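Local coordinates for De novo designed switch protein caging a hemagglutinin binder (sCageHA267_1S) (Synthetic construct, PDB 7CBC) that probably serves as a designed biosensor switch whose helical bundle cages a hemagglutinin-binding domain until a trigger opens it, at residues Ala71-Ser82 against Gln112-Leu123. Numbering follows the deposited sequence.
Sequences AEKEIDDAAKES and QDLNLRAAKAFL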
loop_
_atom_site.group_PDB
_atom_site.type_symbol
_atom_site.label_atom_id
_atom_site.label_comp_id
_atom_site.label_asym_id
_atom_site.label_seq_id
_atom_site.Cartn_x
_atom_site.Cartn_y
_atom_site.Cartn_z
ATOM N N ALA A 71 0.615 9.041 -9.327
ATOM C CA ALA A 71 0.257 8.214 -8.172
ATOM C C ALA A 71 -0.661 8.955 -7.205
ATOM O O ALA A 71 -1.523 8.331 -6.578
ATOM C CB ALA A 71 1.516 7.732 -7.440
ATOM N N GLU A 72 -0.500 10.275 -7.062
ATOM C CA GLU A 72 -1.483 11.049 -6.306
ATOM C C GLU A 72 -2.863 10.974 -6.945
ATOM O O GLU A 72 -3.877 11.014 -6.238
ATOM C CB GLU A 72 -1.044 12.506 -6.191
ATOM C CG GLU A 72 0.214 12.686 -5.389
ATOM C CD GLU A 72 0.760 14.104 -5.443
ATOM O OE1 GLU A 72 0.187 14.961 -6.159
ATOM O OE2 GLU A 72 1.781 14.348 -4.770
ATOM N N LYS A 73 -2.912 10.871 -8.277
ATOM C CA LYS A 73 -4.180 10.750 -8.988
ATOM C C LYS A 73 -4.849 9.410 -8.711
ATOM O O LYS A 73 -6.072 9.346 -8.567
ATOM C CB LYS A 73 -3.948 10.937 -10.490
ATOM C CG LYS A 73 -5.199 10.852 -11.368
ATOM C CD LYS A 73 -6.120 12.048 -11.140
ATOM C CE LYS A 73 -7.126 12.222 -12.278
ATOM N NZ LYS A 73 -7.828 10.953 -12.644
ATOM N N GLU A 74 -4.072 8.320 -8.654
ATOM C CA GLU A 74 -4.654 7.020 -8.315
ATOM C C GLU A 74 -5.250 7.034 -6.914
ATOM O O GLU A 74 -6.280 6.402 -6.666
ATOM C CB GLU A 74 -3.604 5.908 -8.425
ATOM C CG GLU A 74 -2.999 5.680 -9.833
ATOM C CD GLU A 74 -3.798 4.683 -10.672
ATOM O OE1 GLU A 74 -5.037 4.829 -10.762
ATOM O OE2 GLU A 74 -3.187 3.744 -11.234
ATOM N N ILE A 75 -4.607 7.731 -5.975
ATOM C CA ILE A 75 -5.153 7.819 -4.620
ATOM C C ILE A 75 -6.474 8.578 -4.627
ATOM O O ILE A 75 -7.450 8.170 -3.987
ATOM C CB ILE A 75 -4.139 8.480 -3.669
ATOM C CG1 ILE A 75 -2.934 7.571 -3.445
ATOM C CG2 ILE A 75 -4.785 8.786 -2.327
ATOM C CD1 ILE A 75 -1.974 8.100 -2.414
ATOM N N ASP A 76 -6.509 9.711 -5.327
ATOM C CA ASP A 76 -7.720 10.518 -5.410
ATOM C C ASP A 76 -8.789 9.816 -6.223
ATOM O O ASP A 76 -9.980 9.967 -5.941
ATOM C CB ASP A 76 -7.388 11.880 -6.025
ATOM C CG ASP A 76 -8.630 12.702 -6.336
ATOM O OD1 ASP A 76 -9.215 13.275 -5.383
ATOM O OD2 ASP A 76 -9.013 12.775 -7.533
ATOM N N ASP A 77 -8.385 9.055 -7.240
ATOM C CA ASP A 77 -9.342 8.220 -7.947
ATOM C C ASP A 77 -9.925 7.158 -7.023
ATOM O O ASP A 77 -11.116 6.848 -7.099
ATOM C CB ASP A 77 -8.675 7.574 -9.156
ATOM C CG ASP A 77 -8.627 8.493 -10.352
ATOM O OD1 ASP A 77 -8.985 9.683 -10.204
ATOM O OD2 ASP A 77 -8.221 8.024 -11.436
ATOM N N ALA A 78 -9.091 6.588 -6.147
ATOM C CA ALA A 78 -9.555 5.606 -5.177
ATOM C C ALA A 78 -10.459 6.235 -4.127
ATOM O O ALA A 78 -11.399 5.583 -3.652
ATOM C CB ALA A 78 -8.357 4.927 -4.507
ATOM N N ALA A 79 -10.192 7.488 -3.738
ATOM C CA ALA A 79 -11.108 8.175 -2.829
ATOM C C ALA A 79 -12.495 8.346 -3.448
ATOM O O ALA A 79 -13.512 8.104 -2.783
ATOM C CB ALA A 79 -10.532 9.525 -2.425
ATOM N N LYS A 80 -12.562 8.753 -4.722
ATOM C CA LYS A 80 -13.863 8.983 -5.353
ATOM C C LYS A 80 -14.644 7.685 -5.494
ATOM O O LYS A 80 -15.866 7.658 -5.284
ATOM C CB LYS A 80 -13.680 9.641 -6.722
ATOM C CG LYS A 80 -13.169 11.086 -6.687
ATOM C CD LYS A 80 -12.409 11.434 -7.972
ATOM C CE LYS A 80 -12.907 12.732 -8.586
ATOM N NZ LYS A 80 -12.797 13.842 -7.604
ATOM N N GLU A 81 -13.960 6.599 -5.860
ATOM C CA GLU A 81 -14.637 5.313 -5.945
ATOM C C GLU A 81 -14.978 4.773 -4.565
ATOM O O GLU A 81 -15.976 4.055 -4.416
ATOM C CB GLU A 81 -13.784 4.308 -6.719
ATOM C CG GLU A 81 -14.483 2.973 -6.923
ATOM C CD GLU A 81 -13.676 2.008 -7.746
ATOM O OE1 GLU A 81 -12.490 2.287 -7.992
ATOM O OE2 GLU A 81 -14.228 0.971 -8.156
ATOM N N SER A 82 -14.173 5.099 -3.549
ATOM C CA SER A 82 -14.528 4.724 -2.182
ATOM C C SER A 82 -15.850 5.363 -1.781
ATOM O O SER A 82 -16.700 4.721 -1.150
ATOM C CB SER A 82 -13.415 5.135 -1.205
ATOM O OG SER A 82 -12.251 4.302 -1.308
ATOM N N GLN A 112 -12.196 3.275 6.122
ATOM C CA GLN A 112 -11.680 3.477 4.779
ATOM C C GLN A 112 -11.011 4.834 4.633
ATOM O O GLN A 112 -10.033 4.962 3.899
ATOM C CB GLN A 112 -12.797 3.304 3.757
ATOM C CG GLN A 112 -12.367 3.470 2.319
ATOM C CD GLN A 112 -11.282 2.498 1.888
ATOM O OE1 GLN A 112 -10.849 1.626 2.648
ATOM N NE2 GLN A 112 -10.829 2.653 0.649
ATOM N N ASP A 113 -11.497 5.854 5.334
ATOM C CA ASP A 113 -10.814 7.135 5.252
ATOM C C ASP A 113 -9.427 7.051 5.876
ATOM O O ASP A 113 -8.483 7.677 5.375
ATOM C CB ASP A 113 -11.654 8.223 5.910
ATOM C CG ASP A 113 -11.055 9.603 5.733
ATOM O OD1 ASP A 113 -10.428 10.097 6.691
ATOM O OD2 ASP A 113 -11.204 10.189 4.638
ATOM N N LEU A 114 -9.274 6.267 6.950
ATOM C CA LEU A 114 -7.939 6.038 7.505
ATOM C C LEU A 114 -7.019 5.404 6.473
ATOM O O LEU A 114 -5.862 5.820 6.308
ATOM C CB LEU A 114 -8.014 5.134 8.734
ATOM C CG LEU A 114 -8.653 5.626 10.023
ATOM C CD1 LEU A 114 -8.514 4.524 11.064
ATOM C CD2 LEU A 114 -7.992 6.916 10.491
ATOM N N ASN A 115 -7.512 4.371 5.783
ATOM C CA ASN A 115 -6.681 3.681 4.804
ATOM C C ASN A 115 -6.186 4.640 3.727
ATOM O O ASN A 115 -5.021 4.579 3.327
ATOM C CB ASN A 115 -7.459 2.515 4.194
ATOM C CG ASN A 115 -7.782 1.447 5.217
ATOM O OD1 ASN A 115 -7.028 1.231 6.166
ATOM N ND2 ASN A 115 -8.910 0.783 5.039
ATOM N N LEU A 116 -7.044 5.556 3.274
ATOM C CA LEU A 116 -6.646 6.509 2.240
ATOM C C LEU A 116 -5.607 7.497 2.759
ATOM O O LEU A 116 -4.581 7.725 2.111
ATOM C CB LEU A 116 -7.883 7.237 1.712
ATOM C CG LEU A 116 -8.798 6.286 0.947
ATOM C CD1 LEU A 116 -10.030 6.994 0.405
ATOM C CD2 LEU A 116 -8.018 5.643 -0.173
ATOM N N ARG A 117 -5.837 8.075 3.943
ATOM C CA ARG A 117 -4.834 8.961 4.530
ATOM C C ARG A 117 -3.502 8.252 4.745
ATOM O O ARG A 117 -2.436 8.866 4.598
ATOM C CB ARG A 117 -5.359 9.544 5.844
ATOM C CG ARG A 117 -6.510 10.505 5.610
ATOM C CD ARG A 117 -7.353 10.767 6.854
ATOM N NE ARG A 117 -8.297 11.853 6.599
ATOM C CZ ARG A 117 -7.978 13.138 6.716
ATOM N NH1 ARG A 117 -6.748 13.477 7.093
ATOM N NH2 ARG A 117 -8.876 14.082 6.451
ATOM N N ALA A 118 -3.541 6.962 5.082
ATOM C CA ALA A 118 -2.309 6.197 5.235
ATOM C C ALA A 118 -1.634 5.971 3.887
ATOM O O ALA A 118 -0.406 6.045 3.781
ATOM C CB ALA A 118 -2.604 4.869 5.939
ATOM N N ALA A 119 -2.421 5.711 2.838
ATOM C CA ALA A 119 -1.850 5.604 1.496
ATOM C C ALA A 119 -1.179 6.907 1.063
ATOM O O ALA A 119 -0.104 6.884 0.446
ATOM C CB ALA A 119 -2.946 5.205 0.508
ATOM N N LYS A 120 -1.795 8.053 1.379
ATOM C CA LYS A 120 -1.175 9.351 1.100
ATOM C C LYS A 120 0.099 9.536 1.902
ATOM O O LYS A 120 1.108 10.023 1.378
ATOM C CB LYS A 120 -2.153 10.490 1.407
ATOM C CG LYS A 120 -3.040 10.885 0.250
ATOM C CD LYS A 120 -3.857 12.178 0.483
ATOM C CE LYS A 120 -5.138 11.966 1.265
ATOM N NZ LYS A 120 -4.991 12.091 2.698
ATOM N N ALA A 121 0.071 9.162 3.181
ATOM C CA ALA A 121 1.277 9.232 3.987
ATOM C C ALA A 121 2.393 8.398 3.381
ATOM O O ALA A 121 3.550 8.821 3.376
ATOM C CB ALA A 121 0.978 8.785 5.415
ATOM N N PHE A 122 2.077 7.211 2.853
ATOM C CA PHE A 122 3.142 6.401 2.271
ATOM C C PHE A 122 3.719 7.057 1.022
ATOM O O PHE A 122 4.945 7.071 0.823
ATOM C CB PHE A 122 2.644 4.997 1.933
ATOM C CG PHE A 122 3.591 4.229 1.054
ATOM C CD1 PHE A 122 4.689 3.580 1.599
ATOM C CD2 PHE A 122 3.394 4.175 -0.323
ATOM C CE1 PHE A 122 5.588 2.889 0.785
ATOM C CE2 PHE A 122 4.285 3.491 -1.144
ATOM C CZ PHE A 122 5.383 2.848 -0.591
ATOM N N LEU A 123 2.855 7.590 0.160
ATOM C CA LEU A 123 3.339 8.172 -1.081
ATOM C C LEU A 123 4.206 9.392 -0.803
ATOM O O LEU A 123 5.197 9.637 -1.504
ATOM C CB LEU A 123 2.159 8.525 -1.984
ATOM C CG LEU A 123 2.513 9.206 -3.306
ATOM C CD1 LEU A 123 3.580 8.429 -4.059
ATOM C CD2 LEU A 123 1.277 9.399 -4.178
#
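L123 lays its CD2 methyl against the backbone of helix 71-82 at the A71-E72 peptide, 3.5 Å from E72 N; the same methyl is also the nearer one to A71 CB, with CD1 a little farther off. Its CG stands anti to the backbone N (chi1 177°), which carries the two methyls across the gap; the side chains of E72 and L123 cross at about a right angle, E72 CG touching CD2. I75 comes from the other helix one turn on: CD1 sits 3.6 Å from A119 O and also touches L123 CD2, whereas its other branch, CG2, rests on K120 CG at 3.8 Å. The lysine chain bends beyond that point and leads its amine away from the interface. L116 answers with CD1 over the backbone of A79, 3.6 Å from its CA, and with CD2 turned to A78 CB. Helices 50-93 and 99-142 thus pair antiparallel, their local axes 10.4 Å apart, as consecutive members of the six-helix bundle, with small alanines facing branched side chains. At the S82 end the seam turns polar. Q112 NE2 donates to S82 OG over 2.9 Å, the oxygen lying nearly in the amide plane, and the serine hydroxyl in turn donates to A78 O from above that carbonyl's plane, on the face opposite the S82 N bond. N115 ND2 reaches Q112 OE1 at 3.2 Å, almost straight at 174°; Q112 NE2 also bonds N19 of helix 3-46, and N115 OD1 accepts from Q211 of helix 195-239. A leucine in place of Q112 would probably leave S82 OG without its donor and N115 ND2 without this acceptor, breaking a buried polar chain. L18 of helix 3-46 touches both S82 and Q112.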